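Local coordinates for protein putative SnoaL-like polyketide cyclase (Shewanella putrefaciens, PDB 3GZB) that is of unproven function but is probably a SnoaL-like polyketide cyclase with an NTF2-type fold, at residues T43-S49 / N132-T136; S49-T55 / T136-I142. All coordinates share one frame; numbering follows the deposited sequence. Where two conformers were deposited one is given.

Contact 1. Residues T43-S49 / N132-T136; sequences TFYNRDS and NRRVT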
loop_
_atom_site.group_PDB
_atom_site.type_symbol
_atom_site.label_atom_id
_atom_site.label_comp_id
_atom_site.label_asym_id
_atom_site.label_seq_id
_atom_site.Cartn_x
_atom_site.Cartn_y
_atom_site.Cartn_z
ATOM N N THR A 43 -7.079 -15.409 -17.034
ATOM C CA THR A 43 -5.964 -15.182 -17.997
ATOM C C THR A 43 -4.760 -14.502 -17.362
ATOM O O THR A 43 -3.646 -14.586 -17.893
ATOM C CB THR A 43 -6.365 -14.404 -19.241
ATOM O OG1 THR A 43 -6.499 -13.017 -18.983
ATOM C CG2 THR A 43 -7.650 -14.960 -19.911
ATOM N N PHE A 44 -4.953 -13.827 -16.227
ATOM C CA PHE A 44 -3.868 -13.143 -15.583
ATOM C C PHE A 44 -3.147 -14.034 -14.563
ATOM O O PHE A 44 -2.161 -13.596 -13.960
ATOM C CB PHE A 44 -4.373 -11.914 -14.806
ATOM C CG PHE A 44 -4.722 -10.736 -15.672
ATOM C CD1 PHE A 44 -6.011 -10.571 -16.164
ATOM C CD2 PHE A 44 -3.773 -9.769 -15.955
ATOM C CE1 PHE A 44 -6.311 -9.440 -16.950
ATOM C CE2 PHE A 44 -4.096 -8.665 -16.743
ATOM C CZ PHE A 44 -5.337 -8.513 -17.229
ATOM N N TYR A 45 -3.588 -15.280 -14.375
ATOM C CA TYR A 45 -2.972 -16.142 -13.373
ATOM C C TYR A 45 -2.357 -17.386 -14.003
ATOM O O TYR A 45 -2.810 -17.877 -15.062
ATOM C CB TYR A 45 -4.007 -16.638 -12.335
ATOM C CG TYR A 45 -4.707 -15.581 -11.528
ATOM C CD1 TYR A 45 -4.050 -14.455 -11.076
ATOM C CD2 TYR A 45 -6.054 -15.727 -11.206
ATOM C CE1 TYR A 45 -4.700 -13.508 -10.296
ATOM C CE2 TYR A 45 -6.725 -14.791 -10.449
ATOM C CZ TYR A 45 -6.048 -13.655 -10.005
ATOM O OH TYR A 45 -6.752 -12.753 -9.222
ATOM N N ASN A 46 -1.333 -17.909 -13.359
ATOM C CA ASN A 46 -0.894 -19.295 -13.577
ATOM C C ASN A 46 -0.745 -20.053 -12.276
ATOM O O ASN A 46 -1.203 -19.562 -11.231
ATOM C CB ASN A 46 0.365 -19.347 -14.450
ATOM C CG ASN A 46 1.610 -18.980 -13.722
ATOM O OD1 ASN A 46 1.612 -18.563 -12.554
ATOM N ND2 ASN A 46 2.739 -19.156 -14.417
ATOM N N ARG A 47 -0.185 -21.257 -12.298
ATOM C CA ARG A 47 -0.131 -22.080 -11.101
ATOM C C ARG A 47 0.731 -21.464 -9.969
ATOM O O ARG A 47 0.618 -21.899 -8.826
ATOM C CB ARG A 47 0.404 -23.487 -11.449
ATOM C CG ARG A 47 1.851 -23.529 -11.844
ATOM C CD ARG A 47 2.201 -24.949 -12.292
ATOM N NE ARG A 47 3.615 -25.207 -12.520
ATOM C CZ ARG A 47 4.089 -26.432 -12.770
ATOM N NH1 ARG A 47 3.248 -27.466 -12.823
ATOM N NH2 ARG A 47 5.390 -26.637 -12.965
ATOM N N ASP A 48 1.547 -20.464 -10.293
ATOM C CA ASP A 48 2.432 -19.837 -9.320
ATOM C C ASP A 48 1.884 -18.504 -8.819
ATOM O O ASP A 48 2.469 -17.934 -7.906
ATOM C CB ASP A 48 3.823 -19.567 -9.931
ATOM C CG ASP A 48 4.551 -20.875 -10.348
ATOM O OD1 ASP A 48 4.485 -21.855 -9.589
ATOM O OD2 ASP A 48 5.125 -20.856 -11.446
ATOM N N SER A 49 0.790 -17.999 -9.385
ATOM C CA SER A 49 0.290 -16.682 -8.952
ATOM C C SER A 49 -0.160 -16.738 -7.488
ATOM O O SER A 49 -0.707 -17.743 -7.061
ATOM C CB SER A 49 -0.895 -16.216 -9.831
ATOM O OG SER A 49 -0.533 -16.043 -11.188
ATOM N N ASN A 132 4.201 -12.033 -20.109
ATOM C CA ASN A 132 3.110 -12.997 -20.151
ATOM C C ASN A 132 1.754 -12.419 -19.777
ATOM O O ASN A 132 0.785 -13.150 -19.698
ATOM C CB ASN A 132 3.477 -14.175 -19.247
ATOM C CG ASN A 132 4.664 -14.932 -19.750
ATOM O OD1 ASN A 132 4.595 -15.489 -20.851
ATOM N ND2 ASN A 132 5.767 -14.945 -18.999
ATOM N N ARG A 133 1.693 -11.105 -19.516
ATOM C CA ARG A 133 0.439 -10.436 -19.195
ATOM C C ARG A 133 -0.228 -11.103 -17.943
ATOM O O ARG A 133 -1.424 -11.418 -17.965
ATOM C CB ARG A 133 -0.504 -10.454 -20.403
ATOM C CG ARG A 133 -1.382 -9.270 -20.518
ATOM C CD ARG A 133 -2.126 -9.268 -21.869
ATOM N NE ARG A 133 -3.026 -8.130 -21.959
ATOM C CZ ARG A 133 -4.242 -8.070 -21.429
ATOM N NH1 ARG A 133 -4.773 -9.073 -20.723
ATOM N NH2 ARG A 133 -4.935 -6.963 -21.584
ATOM N N ARG A 134 0.568 -11.301 -16.906
ATOM C CA ARG A 134 0.245 -12.108 -15.711
ATOM C C ARG A 134 0.390 -11.250 -14.446
ATOM O O ARG A 134 1.312 -10.422 -14.385
ATOM C CB ARG A 134 1.244 -13.288 -15.658
ATOM C CG ARG A 134 1.038 -14.314 -14.567
ATOM C CD ARG A 134 1.943 -15.565 -14.806
ATOM N NE ARG A 134 1.681 -16.203 -16.102
ATOM C CZ ARG A 134 2.576 -16.840 -16.851
ATOM N NH1 ARG A 134 3.829 -16.951 -16.458
ATOM N NH2 ARG A 134 2.212 -17.359 -18.013
ATOM N N VAL A 135 -0.436 -11.524 -13.443
ATOM C CA VAL A 135 -0.219 -11.049 -12.068
ATOM C C VAL A 135 0.478 -12.171 -11.349
ATOM O O VAL A 135 -0.087 -13.288 -11.174
ATOM C CB VAL A 135 -1.565 -10.661 -11.389
ATOM C CG1 VAL A 135 -1.414 -10.425 -9.880
ATOM C CG2 VAL A 135 -2.141 -9.421 -12.083
ATOM N N THR A 136 1.712 -11.898 -10.921
ATOM C CA THR A 136 2.440 -12.885 -10.164
ATOM C C THR A 136 2.084 -12.802 -8.668
ATOM O O THR A 136 2.100 -13.819 -7.949
ATOM C CB THR A 136 3.934 -12.821 -10.406
ATOM O OG1 THR A 136 4.478 -11.636 -9.894
ATOM C CG2 THR A 136 4.251 -12.821 -11.910
HETATM O O HOH W 1 -3.865 -11.549 -19.456
HETATM O O HOH W 2 -1.677 -14.201 -19.832
HETATM O O HOH W 3 4.119 -15.790 -8.029
#
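Phe44 and Val135 join the two backbones: the N-H of Val135 gives a 2.7 Å hydrogen bond to Phe44 O, lying in that carbonyl's plane. The loop 43-49 then folds back through a type I turn from Asn46 to Ser49 and returns to the same strand at Ser49, whose OG donates to Val135 O at 2.8 Å, almost straight down the C=O bond. That hydroxyl also accepts from Asn46 N, so one small side chain ties the start of the turn to the strand. Water 3 bridges Asp48 O and Thr136 O beyond it.

Among the side chains, Asn46 stacks its amide on one face of the Arg134 guanidinium, planes 19° apart, with Asn46 ND2 3.2 Å from Arg134 NH1; both are donors, so this is stacking and not a hydrogen bond. Arg134 leaves the backbone with CG opposite N (chi1 -176°) and bends at chi3, which brings its end back over the loop; Asn132 CB covers the other guanidinium face. Asn46 OD1 meanwhile accepts from Asp48 N in an Asx turn. Putting an alanine at Asn46 would take the amide off one face of the Arg134 guanidinium, probably leaving that group freer to turn and Asp48 N without this acceptor. At the far end Arg133 NH1 approaches Phe44 CZ at 3.6 Å, the planes inclined by 39°, and water 1 links that same nitrogen to Thr43 OG1, which also bonds to Thr40 O.

Arg133 and Arg134 form a G1 beta bulge opposite Asp129 of strand 115-129. Phe44 packs against helix 21-34, meeting Tyr29 edge-to-face, while Tyr45 turns to helix 63-73 and Val135 touches Tyr29 of helix 21-34 and Leu128 of strand 115-129.

Contact 2. Residues S49-T55 / T136-I142; sequences SIFFDKT and TEHVDLI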
loop_
_atom_site.group_PDB
_atom_site.type_symbol
_atom_site.label_atom_id
_atom_site.label_comp_id
_atom_site.label_asym_id
_atom_site.label_seq_id
_atom_site.Cartn_x
_atom_site.Cartn_y
_atom_site.Cartn_z
ATOM N N SER A 49 0.790 -17.999 -9.385
ATOM C CA SER A 49 0.290 -16.682 -8.952
ATOM C C SER A 49 -0.160 -16.738 -7.488
ATOM O O SER A 49 -0.707 -17.743 -7.061
ATOM C CB SER A 49 -0.895 -16.216 -9.831
ATOM O OG SER A 49 -0.533 -16.043 -11.188
ATOM N N ILE A 50 0.044 -15.634 -6.785
ATOM C CA ILE A 50 -0.294 -15.515 -5.384
ATOM C C ILE A 50 -1.319 -14.398 -5.210
ATOM O O ILE A 50 -1.170 -13.302 -5.789
ATOM C CB ILE A 50 0.925 -15.166 -4.584
ATOM C CG1 ILE A 50 1.911 -16.333 -4.586
ATOM C CG2 ILE A 50 0.559 -14.825 -3.115
ATOM C CD1 ILE A 50 3.273 -15.926 -4.124
ATOM N N PHE A 51 -2.386 -14.664 -4.437
ATOM C CA PHE A 51 -3.318 -13.650 -3.949
ATOM C C PHE A 51 -3.142 -13.645 -2.419
ATOM O O PHE A 51 -3.441 -14.671 -1.770
ATOM C CB PHE A 51 -4.760 -13.998 -4.358
ATOM C CG PHE A 51 -5.742 -12.864 -4.172
ATOM C CD1 PHE A 51 -6.120 -12.463 -2.903
ATOM C CD2 PHE A 51 -6.270 -12.197 -5.262
ATOM C CE1 PHE A 51 -7.003 -11.401 -2.728
ATOM C CE2 PHE A 51 -7.159 -11.140 -5.071
ATOM C CZ PHE A 51 -7.493 -10.763 -3.810
ATOM N N PHE A 52 -2.637 -12.568 -1.842
ATOM C CA PHE A 52 -2.351 -12.507 -0.396
ATOM C C PHE A 52 -3.096 -11.338 0.216
ATOM O O PHE A 52 -2.712 -10.178 0.024
ATOM C CB PHE A 52 -0.830 -12.384 -0.195
ATOM C CG PHE A 52 -0.343 -12.596 1.218
ATOM C CD1 PHE A 52 -1.146 -12.918 2.254
ATOM C CD2 PHE A 52 1.028 -12.504 1.461
ATOM C CE1 PHE A 52 -0.638 -13.128 3.534
ATOM C CE2 PHE A 52 1.540 -12.737 2.724
ATOM C CZ PHE A 52 0.692 -13.064 3.753
ATOM N N ASP A 53 -4.157 -11.607 0.969
ATOM C CA ASP A 53 -4.740 -10.587 1.835
ATOM C C ASP A 53 -3.927 -10.634 3.131
ATOM O O ASP A 53 -4.106 -11.512 3.994
ATOM C CB ASP A 53 -6.213 -10.792 2.028
ATOM C CG ASP A 53 -6.854 -9.676 2.906
ATOM O OD1 ASP A 53 -6.161 -9.133 3.792
ATOM O OD2 ASP A 53 -8.046 -9.440 2.688
ATOM N N LYS A 54 -2.977 -9.711 3.224
ATOM C CA LYS A 54 -2.057 -9.719 4.358
ATOM C C LYS A 54 -2.757 -9.312 5.626
ATOM O O LYS A 54 -2.415 -9.809 6.704
ATOM C CB LYS A 54 -0.822 -8.858 4.138
ATOM C CG LYS A 54 0.153 -9.472 3.243
ATOM C CD LYS A 54 1.379 -8.625 3.177
ATOM C CE LYS A 54 2.249 -8.703 4.418
ATOM N NZ LYS A 54 3.408 -7.748 4.355
ATOM N N THR A 55 -3.737 -8.422 5.535
ATOM C CA THR A 55 -4.529 -8.034 6.702
ATOM C C THR A 55 -5.216 -9.238 7.285
ATOM O O THR A 55 -5.039 -9.447 8.501
ATOM C CB THR A 55 -5.393 -6.804 6.368
ATOM O OG1 THR A 55 -5.851 -6.859 5.006
ATOM C CG2 THR A 55 -4.590 -5.542 6.565
ATOM N N THR A 136 1.712 -11.898 -10.921
ATOM C CA THR A 136 2.440 -12.885 -10.164
ATOM C C THR A 136 2.084 -12.802 -8.668
ATOM O O THR A 136 2.100 -13.819 -7.949
ATOM C CB THR A 136 3.934 -12.821 -10.406
ATOM O OG1 THR A 136 4.478 -11.636 -9.894
ATOM C CG2 THR A 136 4.251 -12.821 -11.910
ATOM N N GLU A 137 1.805 -11.588 -8.165
ATOM C CA GLU A 137 1.407 -11.423 -6.761
ATOM C C GLU A 137 0.485 -10.246 -6.622
ATOM O O GLU A 137 0.811 -9.126 -7.020
ATOM C CB GLU A 137 2.607 -11.225 -5.831
ATOM C CG GLU A 137 2.256 -11.319 -4.345
ATOM C CD GLU A 137 3.450 -11.263 -3.371
ATOM O OE1 GLU A 137 4.580 -10.797 -3.726
ATOM O OE2 GLU A 137 3.225 -11.682 -2.203
ATOM N N HIS A 138 -0.674 -10.512 -6.028
ATOM C CA HIS A 138 -1.671 -9.510 -5.651
ATOM C C HIS A 138 -1.672 -9.454 -4.139
ATOM O O HIS A 138 -1.920 -10.482 -3.483
ATOM C CB HIS A 138 -3.014 -9.940 -6.219
ATOM C CG HIS A 138 -4.178 -9.067 -5.852
ATOM N ND1 HIS A 138 -5.291 -8.982 -6.646
ATOM C CD2 HIS A 138 -4.411 -8.252 -4.789
ATOM C CE1 HIS A 138 -6.171 -8.168 -6.086
ATOM N NE2 HIS A 138 -5.665 -7.695 -4.953
ATOM N N VAL A 139 -1.302 -8.295 -3.569
ATOM C CA VAL A 139 -1.329 -8.115 -2.103
ATOM C C VAL A 139 -2.383 -7.092 -1.729
ATOM O O VAL A 139 -2.332 -5.952 -2.269
ATOM C CB VAL A 139 0.007 -7.663 -1.547
ATOM C CG1 VAL A 139 -0.086 -7.493 -0.021
ATOM C CG2 VAL A 139 1.128 -8.664 -1.907
ATOM N N ASP A 140 -3.317 -7.458 -0.845
ATOM C CA ASP A 140 -4.297 -6.560 -0.312
ATOM C C ASP A 140 -4.027 -6.220 1.145
ATOM O O ASP A 140 -3.698 -7.099 1.941
ATOM C CB ASP A 140 -5.704 -7.126 -0.388
ATOM C CG ASP A 140 -6.395 -6.887 -1.719
ATOM O OD1 ASP A 140 -5.890 -6.151 -2.611
ATOM O OD2 ASP A 140 -7.519 -7.493 -1.868
ATOM N N LEU A 141 -4.159 -4.938 1.459
ATOM C CA LEU A 141 -4.136 -4.433 2.832
ATOM C C LEU A 141 -5.442 -3.698 3.049
ATOM O O LEU A 141 -5.578 -2.533 2.652
ATOM C CB LEU A 141 -2.930 -3.499 3.054
ATOM C CG LEU A 141 -1.537 -4.089 2.934
ATOM C CD1 LEU A 141 -0.478 -2.977 2.922
ATOM C CD2 LEU A 141 -1.276 -5.101 4.037
ATOM N N ILE A 142 -6.426 -4.385 3.626
ATOM C CA ILE A 142 -7.811 -3.893 3.717
ATOM C C ILE A 142 -8.082 -3.395 5.115
ATOM O O ILE A 142 -7.720 -4.062 6.104
ATOM C CB ILE A 142 -8.777 -5.020 3.422
ATOM C CG1 ILE A 142 -8.508 -5.670 2.065
ATOM C CG2 ILE A 142 -10.255 -4.582 3.479
ATOM C CD1 ILE A 142 -8.545 -4.776 0.866
HETATM O O HOH W 4 -8.861 -8.884 0.172
#
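Thr55 OG1 accepts the nearly straight N-H of Ile142 at 2.9 Å and donates to Asp53 OD1 at 2.6 Å, on the syn side of the carboxylate, so this hydroxyl carries the pairing past the end of strand 50-53. Asp53 OD1 also accepts from Ala56 N. Water 4 bridges Asp53 OD2 and Asp140 OD2; Tyr144 OH also bonds to Asp53 OD2.

His138 lies beside Phe51, pointing the same way, with ring centroids 4.0 Å apart and planes inclined by 38°. Phe51 CE2 sits over the imidazole face near its rim, 3.3 Å from His138 ND1. The imidazole's rotation is fixed from two sides: NE2 donates to Asp140 OD1 at 2.8 Å, while ND1 is hydrogen-bonded to Tyr29 OH. Asp140 OD1, also held by Thr124, lies in the imidazole plane, whereas NE2 meets it from 52° above the carboxylate plane. Val139 CG1 packs 3.7 Å from Lys54 CD, and Lys54 goes on to touch Leu93 of the second subunit.

Strands 50-53 and 137-142 run parallel, 11° between their directions, hydrogen-bonded from Ile50 N-Thr136 O through to Lys54 N-Asp140 O. The face carrying Phe51, His138, Asp53 and Asp140 is consistent with the pocket side of an NTF2-like curved sheet.

Contacts 1 and 2 follow one another along the same two pieces of chain, sharing Ser49 and Thr136, with centres about 13 Å apart. The corner at Thr136 separates them: contact 1 is a loop meeting the bulged start of strand 134-142, and contact 2 is regular parallel pairing. They touch directly where Tyr45 OH packs 4.0 Å from Phe51 CD2. Tyr29 connects them further, since its hydroxyl bonds to both Tyr45 OH and His138 ND1, so one hydroxyl joins the loop's tyrosine to the histidine of contact 2. A bound 1,2-ethanediol lies about 4 Å from the Tyr45 side chain, and a methylpentanediol about 4 Å from that of Asp53. Both probably came from the crystallisation liquor, but may mark pockets.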